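Salicylaldehyde dehydrogenase NahF (Pseudomonas putida, PDB 4JZ6) probably catalyses the NAD+-dependent oxidation of salicylaldehyde to salicylate, a step of naphthalene degradation, and belongs to the aldehyde dehydrogenase family. Local coordinates at residues Phe125-Ser130 with Asn457-Pro462; Gly245-Gly250 with Thr466-Tyr471. All blocks are in the same frame, centred on the assembly; numbering follows the deposited sequence.

Contact 1 (Phe125-Ser130 with Asn457-Pro462). With EDO (1,2-ethanediol), chain G.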
loop_
_atom_site.group_PDB
_atom_site.type_symbol
_atom_site.label_atom_id
_atom_site.label_comp_id
_atom_site.label_asym_id
_atom_site.label_seq_id
_atom_site.Cartn_x
_atom_site.Cartn_y
_atom_site.Cartn_z
ATOM N N PHE A 125 22.151 5.517 -3.567
ATOM C CA PHE A 125 22.139 6.963 -3.755
ATOM C C PHE A 125 22.356 7.359 -5.209
ATOM O O PHE A 125 21.778 8.336 -5.671
ATOM C CB PHE A 125 23.162 7.657 -2.841
ATOM C CG PHE A 125 22.631 7.953 -1.469
ATOM C CD1 PHE A 125 21.872 9.088 -1.238
ATOM C CD2 PHE A 125 22.869 7.083 -0.412
ATOM C CE1 PHE A 125 21.363 9.357 0.023
ATOM C CE2 PHE A 125 22.360 7.346 0.853
ATOM C CZ PHE A 125 21.606 8.486 1.067
ATOM N N ARG A 126 23.177 6.611 -5.936
ATOM C CA ARG A 126 23.376 6.925 -7.347
ATOM C C ARG A 126 22.159 6.553 -8.184
ATOM O O ARG A 126 21.758 7.301 -9.074
ATOM C CB ARG A 126 24.628 6.257 -7.893
ATOM C CG ARG A 126 25.880 6.811 -7.283
ATOM C CD ARG A 126 27.086 6.519 -8.123
ATOM N NE ARG A 126 28.249 7.194 -7.565
ATOM C CZ ARG A 126 29.105 6.630 -6.723
ATOM N NH1 ARG A 126 28.939 5.366 -6.350
ATOM N NH2 ARG A 126 30.131 7.328 -6.260
ATOM N N GLU A 127 21.571 5.399 -7.888
ATOM C CA GLU A 127 20.368 4.959 -8.578
ATOM C C GLU A 127 19.256 5.953 -8.310
ATOM O O GLU A 127 18.544 6.368 -9.231
ATOM C CB GLU A 127 19.946 3.572 -8.098
ATOM C CG GLU A 127 18.830 2.952 -8.923
ATOM C CD GLU A 127 19.286 2.574 -10.324
ATOM O OE1 GLU A 127 18.422 2.495 -11.228
ATOM O OE2 GLU A 127 20.506 2.353 -10.524
ATOM N N ALA A 128 19.108 6.338 -7.046
ATOM C CA ALA A 128 18.105 7.330 -6.678
ATOM C C ALA A 128 18.379 8.629 -7.430
ATOM O O ALA A 128 17.478 9.208 -8.042
ATOM C CB ALA A 128 18.101 7.560 -5.176
ATOM N N ALA A 129 19.638 9.061 -7.403
ATOM C CA ALA A 129 20.072 10.252 -8.130
ATOM C C ALA A 129 19.683 10.201 -9.611
ATOM O O ALA A 129 19.208 11.197 -10.170
ATOM C CB ALA A 129 21.562 10.433 -7.987
ATOM N N SER A 130 19.886 9.040 -10.234
ATOM C CA SER A 130 19.569 8.845 -11.646
ATOM C C SER A 130 18.087 9.018 -11.904
ATOM O O SER A 130 17.688 9.459 -12.977
ATOM C CB SER A 130 19.971 7.448 -12.100
ATOM O OG SER A 130 21.329 7.194 -11.823
ATOM N N ASN A 457 20.454 -8.391 -4.217
ATOM C CA ASN A 457 19.758 -7.110 -4.231
ATOM C C ASN A 457 20.466 -6.152 -5.159
ATOM O O ASN A 457 21.645 -5.846 -4.972
ATOM C CB ASN A 457 19.663 -6.503 -2.829
ATOM C CG ASN A 457 18.832 -5.217 -2.784
ATOM O OD1 ASN A 457 19.126 -4.308 -1.998
ATOM N ND2 ASN A 457 17.800 -5.136 -3.615
ATOM N N GLU A 458 19.748 -5.688 -6.175
ATOM C CA GLU A 458 20.276 -4.688 -7.097
ATOM C C GLU A 458 19.321 -3.494 -7.041
ATOM O O GLU A 458 18.125 -3.664 -6.845
ATOM C CB GLU A 458 20.383 -5.291 -8.510
ATOM C CG GLU A 458 21.281 -6.535 -8.577
ATOM C CD GLU A 458 21.372 -7.157 -9.966
ATOM O OE1 GLU A 458 21.513 -6.409 -10.955
ATOM O OE2 GLU A 458 21.303 -8.403 -10.068
ATOM N N ALA A 459 19.856 -2.291 -7.179
ATOM C CA ALA A 459 19.056 -1.091 -7.000
ATOM C C ALA A 459 18.079 -0.856 -8.156
ATOM O O ALA A 459 17.064 -0.163 -7.990
ATOM C CB ALA A 459 19.940 0.121 -6.788
ATOM N N GLN A 460 18.377 -1.431 -9.321
ATOM C CA GLN A 460 17.485 -1.320 -10.480
ATOM C C GLN A 460 16.281 -2.239 -10.329
ATOM O O GLN A 460 15.300 -2.122 -11.069
ATOM C CB GLN A 460 18.192 -1.718 -11.777
ATOM C CG GLN A 460 19.645 -1.391 -11.848
ATOM C CD GLN A 460 20.523 -2.470 -11.276
ATOM O OE1 GLN A 460 20.830 -2.459 -10.080
ATOM N NE2 GLN A 460 20.953 -3.406 -12.126
ATOM N N ALA A 461 16.372 -3.169 -9.385
ATOM C CA ALA A 461 15.387 -4.230 -9.274
ATOM C C ALA A 461 14.604 -4.068 -7.992
ATOM O O ALA A 461 15.193 -3.859 -6.937
ATOM C CB ALA A 461 16.070 -5.576 -9.307
ATOM N N PRO A 462 13.270 -4.174 -8.079
ATOM C CA PRO A 462 12.401 -3.982 -6.916
ATOM C C PRO A 462 12.742 -4.988 -5.830
ATOM O O PRO A 462 12.965 -6.164 -6.139
ATOM C CB PRO A 462 11.001 -4.264 -7.474
ATOM C CG PRO A 462 11.231 -5.136 -8.643
ATOM C CD PRO A 462 12.514 -4.640 -9.251
HETATM C C1 EDO G . 22.798 -2.603 -5.519
HETATM O O1 EDO G . 23.032 -2.337 -6.910
HETATM C C2 EDO G . 22.632 -1.295 -4.751
HETATM O O2 EDO G . 22.285 -1.565 -3.386
#

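Contact 2 (Gly245-Gly250 with Thr466-Tyr471). With SO4 (sulfate ion), chain D.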
loop_
_atom_site.group_PDB
_atom_site.type_symbol
_atom_site.label_atom_id
_atom_site.label_comp_id
_atom_site.label_asym_id
_atom_site.label_seq_id
_atom_site.Cartn_x
_atom_site.Cartn_y
_atom_site.Cartn_z
ATOM N N GLY A 245 12.201 -4.564 9.576
ATOM C CA GLY A 245 12.365 -5.247 10.846
ATOM C C GLY A 245 11.461 -6.460 10.963
ATOM O O GLY A 245 10.926 -6.937 9.967
ATOM N N SER A 246 11.283 -6.957 12.181
ATOM C CA SER A 246 10.536 -8.195 12.406
ATOM C C SER A 246 9.047 -8.069 12.110
ATOM O O SER A 246 8.436 -7.024 12.351
ATOM C CB SER A 246 10.728 -8.691 13.842
ATOM O OG SER A 246 10.120 -7.815 14.774
ATOM N N THR A 247 8.477 -9.152 11.589
ATOM C CA THR A 247 7.050 -9.248 11.326
ATOM C C THR A 247 6.253 -8.892 12.573
ATOM O O THR A 247 5.298 -8.114 12.511
ATOM C CB THR A 247 6.681 -10.672 10.886
ATOM O OG1 THR A 247 7.464 -11.033 9.741
ATOM C CG2 THR A 247 5.199 -10.762 10.542
ATOM N N ARG A 248 6.668 -9.479 13.695
ATOM C CA ARG A 248 6.145 -9.175 15.028
ATOM C C ARG A 248 5.914 -7.670 15.224
ATOM O O ARG A 248 4.793 -7.229 15.497
ATOM C CB ARG A 248 7.126 -9.731 16.075
ATOM C CG ARG A 248 6.902 -9.330 17.529
ATOM C CD ARG A 248 8.114 -9.735 18.406
ATOM N NE ARG A 248 9.249 -8.797 18.343
ATOM C CZ ARG A 248 10.467 -9.104 17.888
ATOM N NH1 ARG A 248 11.433 -8.186 17.875
ATOM N NH2 ARG A 248 10.723 -10.331 17.446
ATOM N N VAL A 249 6.968 -6.882 15.045
ATOM C CA VAL A 249 6.880 -5.438 15.239
ATOM C C VAL A 249 6.156 -4.740 14.080
ATOM O O VAL A 249 5.427 -3.761 14.285
ATOM C CB VAL A 249 8.279 -4.822 15.445
ATOM C CG1 VAL A 249 8.173 -3.345 15.755
ATOM C CG2 VAL A 249 9.006 -5.542 16.565
ATOM N N GLY A 250 6.363 -5.256 12.870
ATOM C CA GLY A 250 5.770 -4.692 11.671
ATOM C C GLY A 250 4.257 -4.596 11.741
ATOM O O GLY A 250 3.671 -3.572 11.361
ATOM N N THR A 466 6.094 -10.968 -0.167
ATOM C CA THR A 466 4.650 -11.147 -0.051
ATOM C C THR A 466 4.343 -11.706 1.327
ATOM O O THR A 466 5.257 -12.044 2.079
ATOM C CB THR A 466 4.118 -12.151 -1.093
ATOM O OG1 THR A 466 4.567 -13.472 -0.759
ATOM C CG2 THR A 466 4.627 -11.804 -2.479
ATOM N N LYS A 467 3.058 -11.820 1.649
ATOM C CA LYS A 467 2.627 -12.402 2.921
ATOM C C LYS A 467 3.226 -11.691 4.129
ATOM O O LYS A 467 3.269 -10.467 4.174
ATOM C CB LYS A 467 2.973 -13.888 2.984
ATOM C CG LYS A 467 2.455 -14.707 1.824
ATOM C CD LYS A 467 2.834 -16.160 2.023
ATOM C CE LYS A 467 2.919 -16.904 0.710
ATOM N NZ LYS A 467 3.458 -18.276 0.915
ATOM N N ASN A 468 3.698 -12.468 5.100
ATOM C CA ASN A 468 4.235 -11.904 6.336
ATOM C C ASN A 468 5.515 -11.094 6.148
ATOM O O ASN A 468 5.986 -10.455 7.087
ATOM C CB ASN A 468 4.454 -12.991 7.391
ATOM C CG ASN A 468 3.177 -13.373 8.111
ATOM O OD1 ASN A 468 2.074 -13.234 7.574
ATOM N ND2 ASN A 468 3.318 -13.853 9.343
ATOM N N THR A 469 6.077 -11.126 4.940
ATOM C CA THR A 469 7.245 -10.307 4.619
ATOM C C THR A 469 6.836 -8.830 4.461
ATOM O O THR A 469 7.669 -7.927 4.473
ATOM C CB THR A 469 7.988 -10.845 3.368
ATOM O OG1 THR A 469 8.224 -12.250 3.525
ATOM C CG2 THR A 469 9.327 -10.144 3.180
ATOM N N GLY A 470 5.536 -8.592 4.348
ATOM C CA GLY A 470 5.014 -7.240 4.276
ATOM C C GLY A 470 4.433 -6.885 2.919
ATOM O O GLY A 470 3.884 -7.732 2.213
ATOM N N TYR A 471 4.556 -5.614 2.560
ATOM C CA TYR A 471 4.107 -5.130 1.267
ATOM C C TYR A 471 4.807 -3.820 0.952
ATOM O O TYR A 471 5.425 -3.208 1.825
ATOM C CB TYR A 471 2.591 -4.948 1.253
ATOM C CG TYR A 471 2.026 -4.338 2.513
ATOM C CD1 TYR A 471 2.219 -2.991 2.802
ATOM C CD2 TYR A 471 1.282 -5.108 3.409
ATOM C CE1 TYR A 471 1.696 -2.423 3.950
ATOM C CE2 TYR A 471 0.753 -4.547 4.566
ATOM C CZ TYR A 471 0.964 -3.203 4.828
ATOM O OH TYR A 471 0.449 -2.627 5.968
HETATM S S SO4 D . 0.583 -10.016 -0.833
HETATM O O1 SO4 D . 0.849 -8.833 -0.017
HETATM O O2 SO4 D . 1.611 -10.107 -1.865
HETATM O O3 SO4 D . 0.607 -11.217 0.005
HETATM O O4 SO4 D . -0.732 -9.885 -1.458
#

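Contact 1 (Phe125-Ser130 with Asn457-Pro462)
Glu127, near the end of helix 111-130, packs by van der Waals contact on Ala459 and Gln460 in the loop between strands 447-450 and 470-471, a helix-to-loop contact away from the annotated sites and at the edge of the subunit interface. The touch is small, 118 Å² over both sides, and rests on hydrocarbon: Glu127 CB lies 3.7 Å from Ala459 CB. With CG anti to the backbone N (chi1 -171°) and the chain bent at chi2, the Glu127 carboxylate swings past the alanine to Gln460, whose CG lies 4.1 Å from Glu127 OE2. The two long side chains cross at about a right angle, carboxylate and amide planes 46° apart.

That amide is engaged elsewhere. Gln460 NE2 gives a bond of 3.3 Å to Glu458 OE1, met on the anti side of the carboxylate, and a second to the carbonyl of Pro141 of the second subunit, where Gln460 also packs on Ile140. Cut back to an alanine, position 460 would probably cost the Pro141 carbonyl its amide donor and leave Glu458 OE1 to the hydroxyl of Thr142 of that subunit. A type I turn, Glu458 to Ala461, shapes the loop. Ala459 N reaches O1 of an ethanediol, probably from the crystallisation liquor, at 3.2 Å; Asn123 and Ala120 bind it too, linking loop and helix just ahead of Phe125.

On its other sides helix 111-130 packs against helix 170-181 through Phe125 and Ala128, and against helix 78-94 through Ala129 and Arg126, the latter salt-bridged to Glu93 and Asp90.

Contact 2 (Gly245-Gly250 with Thr466-Tyr471)
Thr247 OG1 donates to the carbonyl oxygen of Asn468 at 3.1 Å, the single hydrogen bond joining the start of helix 247-259 to the turn ahead of strand 470-471. The hydroxyl comes from above the carbonyl plane, 40° out of it. The methyl packs beside it: with CG2 anti to the backbone N, Thr247 CG2 sits 3.8 Å from Asn468 ND2, and the two side chains cross at about a right angle.

Each side is shaped locally. Ser246 is the N-cap, its OG accepting from Val249 N at 3.3 Å. On the other side, Thr469 N to Thr466 O (3.1 Å) and Gly470 N to Lys467 O (2.9 Å) are made within the turn that presents the Asn468 carbonyl, and Thr469 OG1 ties it outward to Gly269 and Gly423. Lys467 N binds O3 of a sulfate, probably from the crystallisation liquor, at 3.0 Å. Helix 247-259 follows strand 240-244 of the sheet that weakly bonded strand 470-471, bearing pocket residue Tyr471, borders antiparallel to 264-267.

One hydroxyl bond and a methyl contact, burying 96 Å², imply a light tie, the hydroxyl having a further, weak bond with Gly269 N.

Contacts 1 and 2 use neighbouring parts of one C-terminal run, 457-462 and 466-471, which meets helix 111-130 at one end and the start of helix 247-259 at the other. Their centres lie about 23 Å apart, and they do not touch beyond this adjacency in sequence. The touching residues of both stand off the ligands, though their segments reach them: Asn457 touches a salicylaldehyde, and Tyr471 lines a pocket for one. The Ala459 side chain is about 10 Å from a bound salicylaldehyde, and that of Thr247 about 10 Å from that of Glu267, the predicted active-site residue. Each contact also meets the second subunit, so the run borders the dimer interface.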